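Local atomic coordinates of Azi13 (Streptomyces sahachiroi, PDB entry 5HMB), a protein that probably hydrolyses acyl thioesters as a hotdog-fold enzyme of the PaaI family, serving the polyketide chemistry of azinomycin biosynthesis. Residues 20-25 with 57-62; 34-39 with 87-92; 51-56 with 79-84; 105-110 with 128-133. One frame throughout, in Å; residues are numbered along the deposited sequence.

Interaction 1 of 4, residues 20-25 with 57-62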
# COMPACT_ATOMS: atom_id res chain seq x y z
N LEU A 20 -21.91 4.40 11.05
CA LEU A 20 -21.11 5.60 11.25
C LEU A 20 -22.00 6.79 11.60
O LEU A 20 -23.04 7.00 10.99
CB LEU A 20 -20.32 5.94 9.99
CG LEU A 20 -19.12 5.08 9.64
CD1 LEU A 20 -18.52 5.61 8.36
CD2 LEU A 20 -18.12 5.14 10.77
N GLN A 21 -21.56 7.58 12.58
CA GLN A 21 -22.24 8.82 12.94
C GLN A 21 -21.23 9.95 12.87
O GLN A 21 -20.32 10.01 13.70
CB GLN A 21 -22.88 8.72 14.33
CG GLN A 21 -23.73 7.47 14.51
CD GLN A 21 -25.02 7.75 15.26
OE1 GLN A 21 -25.19 7.32 16.40
NE2 GLN A 21 -25.95 8.46 14.61
N PHE A 22 -21.39 10.83 11.90
CA PHE A 22 -20.41 11.87 11.67
C PHE A 22 -20.59 13.01 12.66
O PHE A 22 -21.69 13.55 12.82
CB PHE A 22 -20.49 12.38 10.24
CG PHE A 22 -19.73 11.52 9.27
CD1 PHE A 22 -20.27 10.33 8.81
CD2 PHE A 22 -18.46 11.87 8.88
CE1 PHE A 22 -19.56 9.52 7.94
CE2 PHE A 22 -17.74 11.06 8.01
CZ PHE A 22 -18.30 9.89 7.54
N GLU A 23 -19.50 13.35 13.35
CA GLU A 23 -19.46 14.49 14.25
C GLU A 23 -19.00 15.75 13.54
O GLU A 23 -19.38 16.85 13.94
CB GLU A 23 -18.52 14.18 15.43
CG GLU A 23 -18.49 15.21 16.55
CD GLU A 23 -19.80 15.32 17.31
OE1 GLU A 23 -20.05 16.38 17.93
OE2 GLU A 23 -20.58 14.34 17.30
N ARG A 24 -18.19 15.61 12.50
CA ARG A 24 -17.64 16.77 11.82
C ARG A 24 -17.27 16.37 10.40
O ARG A 24 -16.70 15.30 10.19
CB ARG A 24 -16.42 17.31 12.56
CG ARG A 24 -15.71 18.44 11.84
CD ARG A 24 -14.32 18.67 12.42
NE ARG A 24 -14.34 19.21 13.77
CZ ARG A 24 -14.50 20.50 14.06
NH1 ARG A 24 -14.50 20.90 15.32
NH2 ARG A 24 -14.66 21.38 13.08
N ILE A 25 -17.63 17.21 9.43
CA ILE A 25 -17.22 17.03 8.04
C ILE A 25 -16.81 18.39 7.50
O ILE A 25 -17.63 19.11 6.91
CB ILE A 25 -18.32 16.42 7.16
CG1 ILE A 25 -18.87 15.13 7.76
CG2 ILE A 25 -17.78 16.17 5.74
CD1 ILE A 25 -19.85 14.43 6.86
N GLU A 57 -12.56 4.25 4.12
CA GLU A 57 -13.05 4.77 2.85
C GLU A 57 -14.14 5.82 3.08
O GLU A 57 -14.06 6.93 2.54
CB GLU A 57 -13.56 3.62 1.97
CG GLU A 57 -13.81 4.05 0.50
CD GLU A 57 -12.50 4.28 -0.26
OE1 GLU A 57 -11.48 3.64 0.09
OE2 GLU A 57 -12.49 5.09 -1.21
N SER A 58 -15.13 5.49 3.92
CA SER A 58 -16.25 6.41 4.16
C SER A 58 -15.79 7.74 4.75
O SER A 58 -16.22 8.81 4.31
CB SER A 58 -17.27 5.78 5.12
OG SER A 58 -17.77 4.53 4.68
N VAL A 59 -14.94 7.70 5.78
CA VAL A 59 -14.61 8.94 6.47
C VAL A 59 -13.72 9.82 5.58
O VAL A 59 -13.89 11.05 5.52
CB VAL A 59 -13.96 8.66 7.84
CG1 VAL A 59 -13.66 9.97 8.53
CG2 VAL A 59 -14.89 7.81 8.73
N ALA A 60 -12.77 9.21 4.87
CA ALA A 60 -11.94 9.99 3.96
C ALA A 60 -12.77 10.55 2.79
O ALA A 60 -12.60 11.72 2.41
CB ALA A 60 -10.78 9.14 3.46
N SER A 61 -13.68 9.75 2.23
CA SER A 61 -14.48 10.24 1.09
C SER A 61 -15.35 11.41 1.50
O SER A 61 -15.53 12.36 0.73
CB SER A 61 -15.38 9.13 0.53
OG SER A 61 -14.66 8.24 -0.31
N ALA A 62 -15.92 11.35 2.71
CA ALA A 62 -16.71 12.47 3.21
C ALA A 62 -15.88 13.74 3.24
O ALA A 62 -16.34 14.80 2.81
CB ALA A 62 -17.26 12.17 4.61

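Interaction 2 of 4, residues 34-39 with 87-92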
# COMPACT_ATOMS: atom_id res chain seq x y z
N TRP A 34 -18.49 5.15 15.78
CA TRP A 34 -19.15 3.89 15.46
C TRP A 34 -18.72 2.85 16.48
O TRP A 34 -17.85 3.11 17.33
CB TRP A 34 -18.83 3.44 14.03
CG TRP A 34 -17.36 3.28 13.77
CD1 TRP A 34 -16.40 4.26 13.72
CD2 TRP A 34 -16.67 2.04 13.48
NE1 TRP A 34 -15.17 3.71 13.43
CE2 TRP A 34 -15.31 2.36 13.28
CE3 TRP A 34 -17.08 0.71 13.36
CZ2 TRP A 34 -14.37 1.39 12.97
CZ3 TRP A 34 -16.14 -0.25 13.05
CH2 TRP A 34 -14.80 0.10 12.85
N SER A 35 -19.31 1.67 16.39
CA SER A 35 -19.08 0.62 17.36
C SER A 35 -19.01 -0.73 16.66
O SER A 35 -19.66 -0.95 15.64
CB SER A 35 -20.17 0.58 18.42
OG SER A 35 -20.02 -0.58 19.21
N VAL A 36 -18.21 -1.64 17.23
CA VAL A 36 -18.22 -3.02 16.79
C VAL A 36 -19.56 -3.65 17.14
O VAL A 36 -20.12 -3.41 18.22
CB VAL A 36 -17.06 -3.80 17.44
CG1 VAL A 36 -16.88 -5.13 16.76
CG2 VAL A 36 -15.77 -2.98 17.39
N ARG A 37 -20.10 -4.45 16.22
CA ARG A 37 -21.40 -5.09 16.42
C ARG A 37 -21.29 -6.55 16.05
O ARG A 37 -20.37 -6.97 15.35
CB ARG A 37 -22.50 -4.44 15.56
CG ARG A 37 -22.80 -2.99 15.86
CD ARG A 37 -24.05 -2.52 15.09
NE ARG A 37 -24.15 -3.12 13.76
CZ ARG A 37 -24.05 -2.44 12.62
NH1 ARG A 37 -23.85 -1.14 12.63
NH2 ARG A 37 -24.16 -3.07 11.45
N ALA A 38 -22.27 -7.33 16.53
CA ALA A 38 -22.26 -8.77 16.30
C ALA A 38 -22.24 -9.10 14.81
O ALA A 38 -21.52 -10.01 14.38
CB ALA A 38 -23.47 -9.41 16.99
N ASP A 39 -23.03 -8.38 14.00
CA ASP A 39 -23.10 -8.66 12.57
C ASP A 39 -21.89 -8.17 11.79
O ASP A 39 -21.77 -8.49 10.60
CB ASP A 39 -24.38 -8.05 11.98
CG ASP A 39 -24.52 -6.58 12.28
OD1 ASP A 39 -23.98 -6.13 13.31
OD2 ASP A 39 -25.17 -5.86 11.48
N ALA A 87 -10.43 -5.47 17.45
CA ALA A 87 -11.55 -4.75 18.02
C ALA A 87 -12.71 -5.71 18.21
O ALA A 87 -13.01 -6.52 17.33
CB ALA A 87 -11.97 -3.58 17.11
N THR A 88 -13.35 -5.65 19.38
CA THR A 88 -14.51 -6.48 19.70
C THR A 88 -15.65 -5.61 20.17
O THR A 88 -15.50 -4.39 20.36
CB THR A 88 -14.20 -7.50 20.80
OG1 THR A 88 -13.91 -6.79 22.00
CG2 THR A 88 -13.02 -8.36 20.43
N VAL A 89 -16.79 -6.26 20.42
CA VAL A 89 -17.93 -5.56 21.00
C VAL A 89 -17.56 -4.96 22.35
O VAL A 89 -18.02 -3.86 22.70
CB VAL A 89 -19.12 -6.52 21.11
CG1 VAL A 89 -19.56 -6.95 19.73
CG2 VAL A 89 -18.74 -7.73 21.92
N ALA A 90 -16.69 -5.63 23.10
CA ALA A 90 -16.31 -5.15 24.42
C ALA A 90 -15.54 -3.84 24.34
O ALA A 90 -15.44 -3.14 25.36
CB ALA A 90 -15.46 -6.20 25.14
N ASP A 91 -15.02 -3.48 23.18
CA ASP A 91 -14.11 -2.34 23.13
C ASP A 91 -14.82 -1.01 23.07
O ASP A 91 -14.16 0.03 23.18
CB ASP A 91 -13.14 -2.52 21.96
CG ASP A 91 -12.16 -3.65 22.21
OD1 ASP A 91 -12.52 -4.81 21.94
OD2 ASP A 91 -11.06 -3.38 22.75
N GLY A 92 -16.14 -1.00 22.94
CA GLY A 92 -16.87 0.25 23.00
C GLY A 92 -16.81 1.09 21.74
O GLY A 92 -16.82 0.54 20.64

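Interaction 3 of 4, residues 51-56 with 79-84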
# COMPACT_ATOMS: atom_id res chain seq x y z
N VAL A 51 -14.49 -4.18 7.47
CA VAL A 51 -15.21 -3.08 8.10
C VAL A 51 -14.28 -1.91 8.37
O VAL A 51 -14.63 -0.75 8.12
CB VAL A 51 -15.91 -3.55 9.39
CG1 VAL A 51 -16.68 -2.38 10.00
CG2 VAL A 51 -16.86 -4.70 9.08
N HIS A 52 -13.06 -2.19 8.86
CA HIS A 52 -12.07 -1.13 9.05
C HIS A 52 -11.80 -0.39 7.74
O HIS A 52 -11.75 0.84 7.71
CB HIS A 52 -10.77 -1.70 9.61
CG HIS A 52 -10.78 -1.85 11.09
ND1 HIS A 52 -11.21 -0.86 11.94
CD2 HIS A 52 -10.41 -2.89 11.89
CE1 HIS A 52 -11.11 -1.27 13.19
NE2 HIS A 52 -10.63 -2.50 13.18
N CYS A 53 -11.60 -1.14 6.65
CA CYS A 53 -11.34 -0.51 5.35
C CYS A 53 -12.52 0.33 4.90
O CYS A 53 -12.34 1.44 4.38
CB CYS A 53 -11.06 -1.56 4.29
SG CYS A 53 -9.71 -2.73 4.71
N ALA A 54 -13.74 -0.20 5.06
CA ALA A 54 -14.94 0.52 4.64
C ALA A 54 -15.12 1.82 5.41
O ALA A 54 -15.55 2.83 4.84
CB ALA A 54 -16.16 -0.39 4.80
N VAL A 55 -14.84 1.80 6.72
CA VAL A 55 -14.95 3.01 7.52
C VAL A 55 -13.89 4.03 7.11
O VAL A 55 -14.15 5.24 7.06
CB VAL A 55 -14.81 2.67 9.01
CG1 VAL A 55 -14.53 3.95 9.83
CG2 VAL A 55 -16.05 1.96 9.50
N VAL A 56 -12.67 3.56 6.86
CA VAL A 56 -11.63 4.45 6.37
C VAL A 56 -12.05 5.07 5.04
O VAL A 56 -11.95 6.29 4.83
CB VAL A 56 -10.31 3.66 6.25
CG1 VAL A 56 -9.31 4.41 5.40
CG2 VAL A 56 -9.72 3.40 7.65
N ASN A 79 -7.13 2.21 -1.43
CA ASN A 79 -7.36 2.20 0.01
C ASN A 79 -6.40 1.19 0.62
O ASN A 79 -6.51 -0.01 0.34
CB ASN A 79 -8.81 1.82 0.30
CG ASN A 79 -9.12 1.74 1.77
OD1 ASN A 79 -8.36 1.15 2.56
ND2 ASN A 79 -10.25 2.33 2.16
N SER A 80 -5.50 1.66 1.47
CA SER A 80 -4.52 0.82 2.14
C SER A 80 -4.71 0.99 3.64
O SER A 80 -4.39 2.05 4.20
CB SER A 80 -3.10 1.21 1.73
OG SER A 80 -2.20 0.18 2.05
N THR A 81 -5.22 -0.05 4.30
CA THR A 81 -5.55 0.01 5.72
C THR A 81 -4.75 -1.05 6.47
O THR A 81 -4.70 -2.21 6.05
CB THR A 81 -7.06 -0.17 5.94
OG1 THR A 81 -7.79 0.92 5.34
CG2 THR A 81 -7.42 -0.24 7.43
N ASP A 82 -4.10 -0.62 7.55
CA ASP A 82 -3.44 -1.52 8.51
C ASP A 82 -4.37 -1.74 9.70
O ASP A 82 -5.01 -0.80 10.18
CB ASP A 82 -2.13 -0.94 9.02
CG ASP A 82 -1.05 -0.89 7.96
OD1 ASP A 82 -0.94 -1.86 7.20
OD2 ASP A 82 -0.31 0.12 7.90
N PHE A 83 -4.43 -2.98 10.19
CA PHE A 83 -5.17 -3.31 11.39
C PHE A 83 -4.16 -3.59 12.49
O PHE A 83 -3.36 -4.53 12.36
CB PHE A 83 -6.08 -4.52 11.17
CG PHE A 83 -6.64 -4.62 9.78
CD1 PHE A 83 -7.55 -3.67 9.32
CD2 PHE A 83 -6.28 -5.66 8.95
CE1 PHE A 83 -8.07 -3.75 8.03
CE2 PHE A 83 -6.80 -5.75 7.65
CZ PHE A 83 -7.70 -4.78 7.19
N PHE A 84 -4.16 -2.76 13.54
CA PHE A 84 -3.13 -2.82 14.58
C PHE A 84 -3.55 -3.55 15.84
O PHE A 84 -2.68 -4.02 16.58
CB PHE A 84 -2.69 -1.41 14.99
CG PHE A 84 -1.93 -0.70 13.93
CD1 PHE A 84 -0.67 -1.13 13.57
CD2 PHE A 84 -2.48 0.38 13.27
CE1 PHE A 84 0.04 -0.49 12.58
CE2 PHE A 84 -1.77 1.04 12.30
CZ PHE A 84 -0.52 0.59 11.94

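Interaction 4 of 4, residues 105-110 with 128-133. With SO4 (sulfate ion), chain C.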
# COMPACT_ATOMS: atom_id res chain seq x y z
N ALA A 105 -5.02 19.35 -7.80
CA ALA A 105 -5.93 19.51 -8.92
C ALA A 105 -6.69 18.23 -9.21
O ALA A 105 -7.92 18.21 -9.17
CB ALA A 105 -5.16 19.97 -10.16
N THR A 106 -5.96 17.14 -9.48
CA THR A 106 -6.61 15.90 -9.87
C THR A 106 -6.71 14.86 -8.76
O THR A 106 -7.63 14.04 -8.79
CB THR A 106 -5.88 15.28 -11.06
OG1 THR A 106 -4.52 15.04 -10.71
CG2 THR A 106 -5.96 16.24 -12.32
N GLN A 107 -5.80 14.87 -7.77
CA GLN A 107 -5.74 13.82 -6.75
C GLN A 107 -5.95 14.39 -5.36
O GLN A 107 -5.59 15.53 -5.08
CB GLN A 107 -4.39 13.10 -6.75
CG GLN A 107 -4.02 12.41 -8.04
CD GLN A 107 -4.74 11.09 -8.20
OE1 GLN A 107 -4.19 10.04 -7.86
NE2 GLN A 107 -5.96 11.13 -8.72
N GLN A 108 -6.51 13.55 -4.47
CA GLN A 108 -6.46 13.78 -3.03
C GLN A 108 -5.98 12.51 -2.33
O GLN A 108 -6.32 11.39 -2.75
CB GLN A 108 -7.83 14.15 -2.44
CG GLN A 108 -8.48 15.39 -3.04
CD GLN A 108 -9.71 15.81 -2.25
OE1 GLN A 108 -9.64 15.97 -1.02
NE2 GLN A 108 -10.84 15.94 -2.93
N VAL A 109 -5.21 12.68 -1.25
CA VAL A 109 -4.87 11.59 -0.34
C VAL A 109 -5.22 12.03 1.08
O VAL A 109 -4.85 13.12 1.51
CB VAL A 109 -3.38 11.21 -0.42
CG1 VAL A 109 -3.06 10.13 0.61
CG2 VAL A 109 -3.04 10.73 -1.81
N TRP A 110 -5.93 11.16 1.80
CA TRP A 110 -6.31 11.39 3.19
C TRP A 110 -5.81 10.24 4.05
O TRP A 110 -5.68 9.11 3.57
CB TRP A 110 -7.83 11.53 3.34
CG TRP A 110 -8.34 12.79 2.75
CD1 TRP A 110 -8.44 13.10 1.42
CD2 TRP A 110 -8.78 13.95 3.47
NE1 TRP A 110 -8.94 14.38 1.27
CE2 TRP A 110 -9.15 14.92 2.52
CE3 TRP A 110 -8.90 14.26 4.84
CZ2 TRP A 110 -9.63 16.18 2.88
CZ3 TRP A 110 -9.38 15.51 5.20
CH2 TRP A 110 -9.74 16.45 4.22
N ARG A 128 -6.59 7.23 -1.48
CA ARG A 128 -6.32 8.06 -2.64
C ARG A 128 -7.61 8.16 -3.43
O ARG A 128 -8.27 7.14 -3.66
CB ARG A 128 -5.21 7.46 -3.51
CG ARG A 128 -5.02 8.21 -4.88
CD ARG A 128 -3.84 7.62 -5.67
NE ARG A 128 -2.55 7.79 -4.98
CZ ARG A 128 -1.78 8.86 -5.15
NH1 ARG A 128 -2.19 9.83 -5.98
NH2 ARG A 128 -0.62 8.97 -4.52
N LEU A 129 -7.97 9.39 -3.80
CA LEU A 129 -9.18 9.67 -4.55
C LEU A 129 -8.85 10.59 -5.72
O LEU A 129 -7.89 11.36 -5.69
CB LEU A 129 -10.23 10.34 -3.67
CG LEU A 129 -10.54 9.70 -2.32
CD1 LEU A 129 -10.01 10.56 -1.19
CD2 LEU A 129 -12.03 9.47 -2.17
N HIS A 130 -9.66 10.50 -6.76
CA HIS A 130 -9.49 11.29 -7.98
C HIS A 130 -10.54 12.39 -7.99
O HIS A 130 -11.69 12.16 -7.60
CB HIS A 130 -9.61 10.37 -9.20
CG HIS A 130 -9.48 11.07 -10.52
ND1 HIS A 130 -8.37 11.80 -10.89
CD2 HIS A 130 -10.33 11.13 -11.58
CE1 HIS A 130 -8.54 12.29 -12.10
NE2 HIS A 130 -9.72 11.90 -12.54
N ASN A 131 -10.13 13.61 -8.36
CA ASN A 131 -11.07 14.72 -8.52
C ASN A 131 -11.58 14.76 -9.95
O ASN A 131 -10.79 14.98 -10.88
CB ASN A 131 -10.42 16.07 -8.20
CG ASN A 131 -9.88 16.16 -6.79
OD1 ASN A 131 -10.48 15.65 -5.85
ND2 ASN A 131 -8.76 16.83 -6.65
N LEU A 132 -12.88 14.57 -10.12
CA LEU A 132 -13.54 14.74 -11.41
C LEU A 132 -14.15 16.13 -11.43
O LEU A 132 -15.24 16.35 -10.89
CB LEU A 132 -14.62 13.67 -11.63
CG LEU A 132 -14.19 12.30 -12.15
CD1 LEU A 132 -15.42 11.49 -12.50
CD2 LEU A 132 -13.28 12.44 -13.37
N ARG A 133 -13.43 17.09 -12.01
CA ARG A 133 -13.83 18.48 -11.89
C ARG A 133 -14.79 18.87 -13.00
O ARG A 133 -14.79 18.28 -14.08
CB ARG A 133 -12.61 19.40 -11.90
CG ARG A 133 -11.90 19.47 -10.56
CD ARG A 133 -10.70 20.39 -10.62
NE ARG A 133 -9.78 20.13 -9.52
CZ ARG A 133 -9.80 20.77 -8.36
NH1 ARG A 133 -10.70 21.72 -8.14
NH2 ARG A 133 -8.92 20.45 -7.41
S SO4 C . -2.47 16.84 -8.26
O1 SO4 C . -1.88 18.08 -7.76
O2 SO4 C . -3.23 17.06 -9.49
O3 SO4 C . -1.39 15.89 -8.52
O4 SO4 C . -3.39 16.30 -7.26

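Interaction 1 of 4, residues 20-25 with 57-62
Phe22 points its ring at the helix 49-68 and meets the outside of the turn between Ser58 and Ala62. Its CE2 lies 3.6 Å from Ala62 CB, which approaches the ring obliquely. The neighbouring CZ comes within 4.0 Å of Val59 CA, so that this edge of the ring abuts helix backbone, with Ser58 O close to the same rim. On one side of the phenyl group, Leu20 packs against the helix through a single methyl, its CD1 standing 3.5 Å from Ser58 CB, a tight carbon contact. On the other, Ile25 bends over the end of the segment: CG2, anti to its backbone N, rests 3.5 Å from Ala62 O, while CD1 reaches the methyl of the same alanine. An alanine in place of Phe22 would probably leave Ala62 CB and Val59 without their aromatic partner and open a gap between Leu20 and Ile25. Behind this first shell, Leu20 also touches Trp34 and Phe22 touches Ala32 on the adjoining strand 29-35. A classic beta bulge, with Glu23 and Arg24 both facing Val31, interrupts the strand between Phe22 and Ile25. Ser58 OG is hydrogen-bonded to Ala54 O and to His48 NE2 of the second subunit. A first strand laid by its apolar side chains on a long central helix is the arrangement of the hotdog fold, in which the curved sheet wraps that helix.

Interaction 2 of 4, residues 34-39 with 87-92
Val36 and Val89 bring their CA atoms to 4.9 Å, and Ser35 and Gly92 follow at 6.1 Å, without a hydrogen bond between the two backbones. Val36 carries the contact, its forked side chain seated against the peptide between Thr88 and Val89. With CG1 anti to the backbone N (chi1 -167°) that methyl comes up to 3.8 Å from Val89 N, while CG2 lies 3.3 Å from Thr88 O and also touches Ala87 CB. Val89 returns the contact by laying CG1 against the backbone of Val36 and Arg37. In the hotdog fold of this chain, strands 29-35 and 93-100 are antiparallel neighbours, and here the chain leaving the first packs on the turn that leads into the second. Leu41, Leu47 and Leu94 also touch Val36. Ser35 sits at the border, where its OG donates to Val36 O over 3.0 Å from above the carbonyl plane and approaches Gly92 O. An alanine here would probably leave Val36 O without this side-chain donor and thin the contact with Gly92. Arg37 turns from the valines and grips Asp39 side-on: NE bonds OD1 on its syn lone pair, and NH2 bonds OD2 at 3.0 Å and His17 O as well. On the 87-92 side, Thr88 N donates to Asp91 OD1 at 2.8 Å from above the carboxylate plane, tying together the turn that Val36 rests on.

Interaction 3 of 4, residues 51-56 with 79-84
Cys53 SG lies against the edge of the Phe83 ring, 5.0 Å from its centroid and 85° off the ring normal, a sulfur-aromatic contact in the ring plane. CZ and CE1 are the rim atoms it meets. The Phe83 chi1 of -34°, well off a staggered value, sets CG where the ring can lean toward the helix. His52 CB comes to 3.7 Å from CE1, and the imidazole and phenyl groups meet rim to rim, neither lying over the other. Further along, Val56 and Thr81 reach toward each other tip to tip, CG1 standing 3.8 Å from OG1. Polar chemistry is concentrated at Asn79. Its ND2 donates to Cys53 O at 3.2 Å, tilted 32° from the carbonyl plane, and also to Glu57 OE1. Thr81 OG1 donates to Asn79 OD1 at 2.8 Å, in the carbonyl plane on a lone pair. Strand residues 79-82 pair antiparallel with the second subunit, continuing the sheet across the interface as in hotdog dimers. With donors and an acceptor assigned in this way, the buried amide is probably fixed against flipping, and it ties a helix carbonyl, a carboxylate and a strand hydroxyl into one network.

Interaction 4 of 4, residues 105-110 with 128-133
Gln107 to Val109 pair with Arg128 to His130 in the antiparallel hairpin formed by strands 107-115 and 121-133, part of the hotdog sheet. Gln108 and Leu129 are a hydrogen-bonded pair, with Leu129 N to Gln108 O at 2.8 Å and Gln108 N to Leu129 O at 2.9 Å; the pairs flanking it, Gln107 with His130 and Val109 with Arg128, are non-hydrogen-bonded. Nearer the open end, Asn131 N donates almost straight to Thr106 O.

On the face of Gln107, the chain of that residue bends at chi2 (-78°), which sets CD, and OE1 receives Arg128 NH1 at 2.8 Å, near the guanidinium plane. Val109 CG2 sits over the centre of the same guanidinium, whose NH2 makes a salt bridge to Asp82 of the third subunit. On the opposite face, facing the helix 49-68, Gln108 links two partners: its NE2 donates to Asn131 OD1 at 3.0 Å, the two side chains crossing at about a right angle, and its OE1 accepts from Trp110 NE1. With Ala64 O also bonded to NE2, that amide is well anchored. Leu129 CD1 approaches the indole at CD1.

Ala105 O lies in the guanidinium plane of Arg133, taking NE at 2.7 Å and, weakly, NH2, while Asn131 ND2 comes from above the Ala105 carbonyl plane. A sulfate ion, probably from the crystallisation liquor, is held by Gln107 N and by His102 NE2, and its O2 is gripped twice by Thr106, with both N and OG1 at 2.7 Å.

From the N terminus, the chain opens interactions 1, 2 and 3 in turn at 20-25, 34-39 and 51-56, before any of them closes. Residues 57-62 close interaction 1, so it crosses both others, sharing the helix 49-68 with interaction 3. Residues 79-84 then close interaction 3, which lies wholly within the longer loop that 87-92 completes for interaction 2. Trp34 links the three: its ring meets Leu20, Val51, His52 and Val55. Interaction 4 follows separately as a hairpin contact, its centre about 32 Å from that of interaction 2, but Leu129 and Trp110 touch Ser61 and Ala60 in the helical segment of interaction 1. Together they join the first strands, the central helix and the later strands.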